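Side-chain contact in AvrRxo1-ORF1 (Xanthomonas oryzae pv. oryzicola, PDB 4Z8T), which is a type III effector with a polynucleotide kinase domain, probably a P-loop phosphotransferase related to zeta toxins, that binds its partner AvrRxo1-ORF2: residues S161-I166 with R224-D229. Residues are numbered along the deposited sequence; the frame is centred on the assembly and turned at random.
Sequences SREYEI and RMYVID. With SO4 (sulfate ion), chain C.
The carboxylate of E163 lies nearly parallel to the ring of Y226, the planes 12° apart, over its CD2-CE2 side. An anion would usually be expected at the edge, since the pi face is electron-rich; here the methylene contact and a water probably make the stack tolerable. E163 CG covers the ring centre in a CH-pi contact, 3.6 Å from the centroid of Y226, while OE1 comes to 3.3 Å from CD2 of Y226. Glutamate suits the place because its extended chain offers methylene to the ring and still carries the acid group to water, which donates to both E163 OE2 and Y226 OH. The phenol's stronger partner is D167, and R230 makes a cation-pi contact with the ring. Y226 reaches across because its CG stands anti to the backbone N (chi1 175°). Deeper down, the short beta-branched side chains of I166 and V227, both buried, let the helices approach to 7.1 Å between their CA atoms; I166 CG1 lies 3.7 Å from V227 CG2, and V227 also touches Y240 of strand 238-245. I166 CG2 sits at the tyrosine ring's edge. The N-cap R162 N donates to OE1 of E165, the N3 residue (3.1 Å, 171°), one half of a capping box. A sulfate, probably from the crystallisation liquor, accepts from S161 N and OG through O1, and from R159. The contact packs the N-terminal turns of helices 163-176 and 224-233 together, consistent with the P-loop kinase fold of the zeta-toxin family.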
# COMPACT_ATOMS: atom_id res chain seq x y z
N SER A 161 -19.98 -1.05 -11.24
CA SER A 161 -18.54 -0.83 -11.20
C SER A 161 -18.02 -0.24 -12.51
O SER A 161 -17.33 0.78 -12.50
CB SER A 161 -17.77 -2.09 -10.77
OG SER A 161 -17.97 -3.19 -11.63
N ARG A 162 -18.42 -0.83 -13.64
CA ARG A 162 -17.72 -0.58 -14.89
C ARG A 162 -18.26 0.53 -15.78
O ARG A 162 -19.43 0.92 -15.67
CB ARG A 162 -17.58 -1.88 -15.68
CG ARG A 162 -16.95 -2.97 -14.85
CD ARG A 162 -16.42 -4.10 -15.69
NE ARG A 162 -16.08 -5.23 -14.83
CZ ARG A 162 -14.88 -5.42 -14.29
NH1 ARG A 162 -14.67 -6.47 -13.52
NH2 ARG A 162 -13.90 -4.56 -14.54
N GLU A 163 -17.40 1.04 -16.65
CA GLU A 163 -17.76 2.15 -17.53
C GLU A 163 -19.03 1.88 -18.33
O GLU A 163 -19.92 2.73 -18.38
CB GLU A 163 -16.61 2.50 -18.48
CG GLU A 163 -15.42 3.15 -17.81
CD GLU A 163 -14.42 3.67 -18.82
OE1 GLU A 163 -13.32 4.08 -18.40
OE2 GLU A 163 -14.74 3.68 -20.03
N TYR A 164 -19.14 0.69 -18.92
CA TYR A 164 -20.31 0.42 -19.77
C TYR A 164 -21.61 0.48 -18.98
O TYR A 164 -22.63 0.91 -19.51
CB TYR A 164 -20.18 -0.90 -20.54
CG TYR A 164 -20.39 -2.17 -19.74
CD1 TYR A 164 -19.33 -2.81 -19.12
CD2 TYR A 164 -21.64 -2.77 -19.66
CE1 TYR A 164 -19.51 -3.97 -18.42
CE2 TYR A 164 -21.83 -3.94 -18.94
CZ TYR A 164 -20.75 -4.53 -18.33
OH TYR A 164 -20.92 -5.70 -17.62
N GLU A 165 -21.56 0.07 -17.72
CA GLU A 165 -22.76 0.07 -16.90
C GLU A 165 -23.16 1.51 -16.55
O GLU A 165 -24.32 1.90 -16.66
CB GLU A 165 -22.53 -0.74 -15.62
CG GLU A 165 -22.07 -2.17 -15.87
CD GLU A 165 -21.82 -2.95 -14.58
OE1 GLU A 165 -20.98 -2.52 -13.77
OE2 GLU A 165 -22.45 -4.02 -14.40
N ILE A 166 -22.17 2.28 -16.10
CA ILE A 166 -22.36 3.68 -15.79
C ILE A 166 -22.89 4.45 -17.01
O ILE A 166 -23.86 5.21 -16.89
CB ILE A 166 -21.05 4.30 -15.25
CG1 ILE A 166 -20.73 3.71 -13.88
CG2 ILE A 166 -21.14 5.81 -15.17
CD1 ILE A 166 -21.73 4.09 -12.81
N ARG A 224 -13.74 4.31 -10.53
CA ARG A 224 -14.38 5.36 -9.75
C ARG A 224 -14.18 6.77 -10.32
O ARG A 224 -15.12 7.56 -10.39
CB ARG A 224 -13.84 5.29 -8.31
CG ARG A 224 -14.39 6.34 -7.36
CD ARG A 224 -14.27 5.82 -5.95
NE ARG A 224 -15.39 4.94 -5.61
CZ ARG A 224 -15.31 3.86 -4.82
NH1 ARG A 224 -14.15 3.50 -4.32
NH2 ARG A 224 -16.42 3.16 -4.55
N MSE A 225 -12.96 7.09 -10.74
CA MSE A 225 -12.70 8.44 -11.20
C MSE A 225 -13.38 8.72 -12.54
O MSE A 225 -13.71 9.87 -12.84
CB MSE A 225 -11.20 8.74 -11.22
CG MSE A 225 -10.64 8.77 -9.82
SE MSE A 225 -8.75 9.25 -9.77
CE MSE A 225 -8.97 11.14 -9.61
N TYR A 226 -13.60 7.68 -13.33
CA TYR A 226 -14.37 7.83 -14.57
C TYR A 226 -15.79 8.29 -14.25
O TYR A 226 -16.35 9.16 -14.94
CB TYR A 226 -14.43 6.52 -15.35
CG TYR A 226 -15.32 6.60 -16.57
CD1 TYR A 226 -16.68 6.31 -16.49
CD2 TYR A 226 -14.80 6.98 -17.80
CE1 TYR A 226 -17.50 6.39 -17.61
CE2 TYR A 226 -15.62 7.06 -18.92
CZ TYR A 226 -16.96 6.77 -18.82
OH TYR A 226 -17.76 6.86 -19.94
N VAL A 227 -16.39 7.71 -13.21
CA VAL A 227 -17.72 8.14 -12.82
C VAL A 227 -17.71 9.61 -12.38
O VAL A 227 -18.57 10.38 -12.79
CB VAL A 227 -18.27 7.25 -11.68
CG1 VAL A 227 -19.68 7.71 -11.28
CG2 VAL A 227 -18.29 5.80 -12.12
N ILE A 228 -16.73 9.99 -11.56
CA ILE A 228 -16.65 11.34 -11.07
C ILE A 228 -16.50 12.31 -12.24
O ILE A 228 -17.14 13.37 -12.26
CB ILE A 228 -15.48 11.47 -10.10
CG1 ILE A 228 -15.78 10.58 -8.89
CG2 ILE A 228 -15.27 12.92 -9.69
CD1 ILE A 228 -14.68 10.53 -7.85
N ASP A 229 -15.69 11.92 -13.22
CA ASP A 229 -15.46 12.76 -14.42
C ASP A 229 -16.75 13.06 -15.14
O ASP A 229 -16.92 14.14 -15.69
CB ASP A 229 -14.51 12.06 -15.41
CG ASP A 229 -13.05 12.34 -15.13
OD1 ASP A 229 -12.74 13.25 -14.34
OD2 ASP A 229 -12.20 11.65 -15.73
S SO4 C . -20.63 -5.30 -11.90
O1 SO4 C . -20.61 -3.90 -11.50
O2 SO4 C . -19.64 -6.07 -11.16
O3 SO4 C . -20.34 -5.41 -13.34
O4 SO4 C . -21.96 -5.86 -11.66
O HOH W 1 -16.77 4.64 -22.12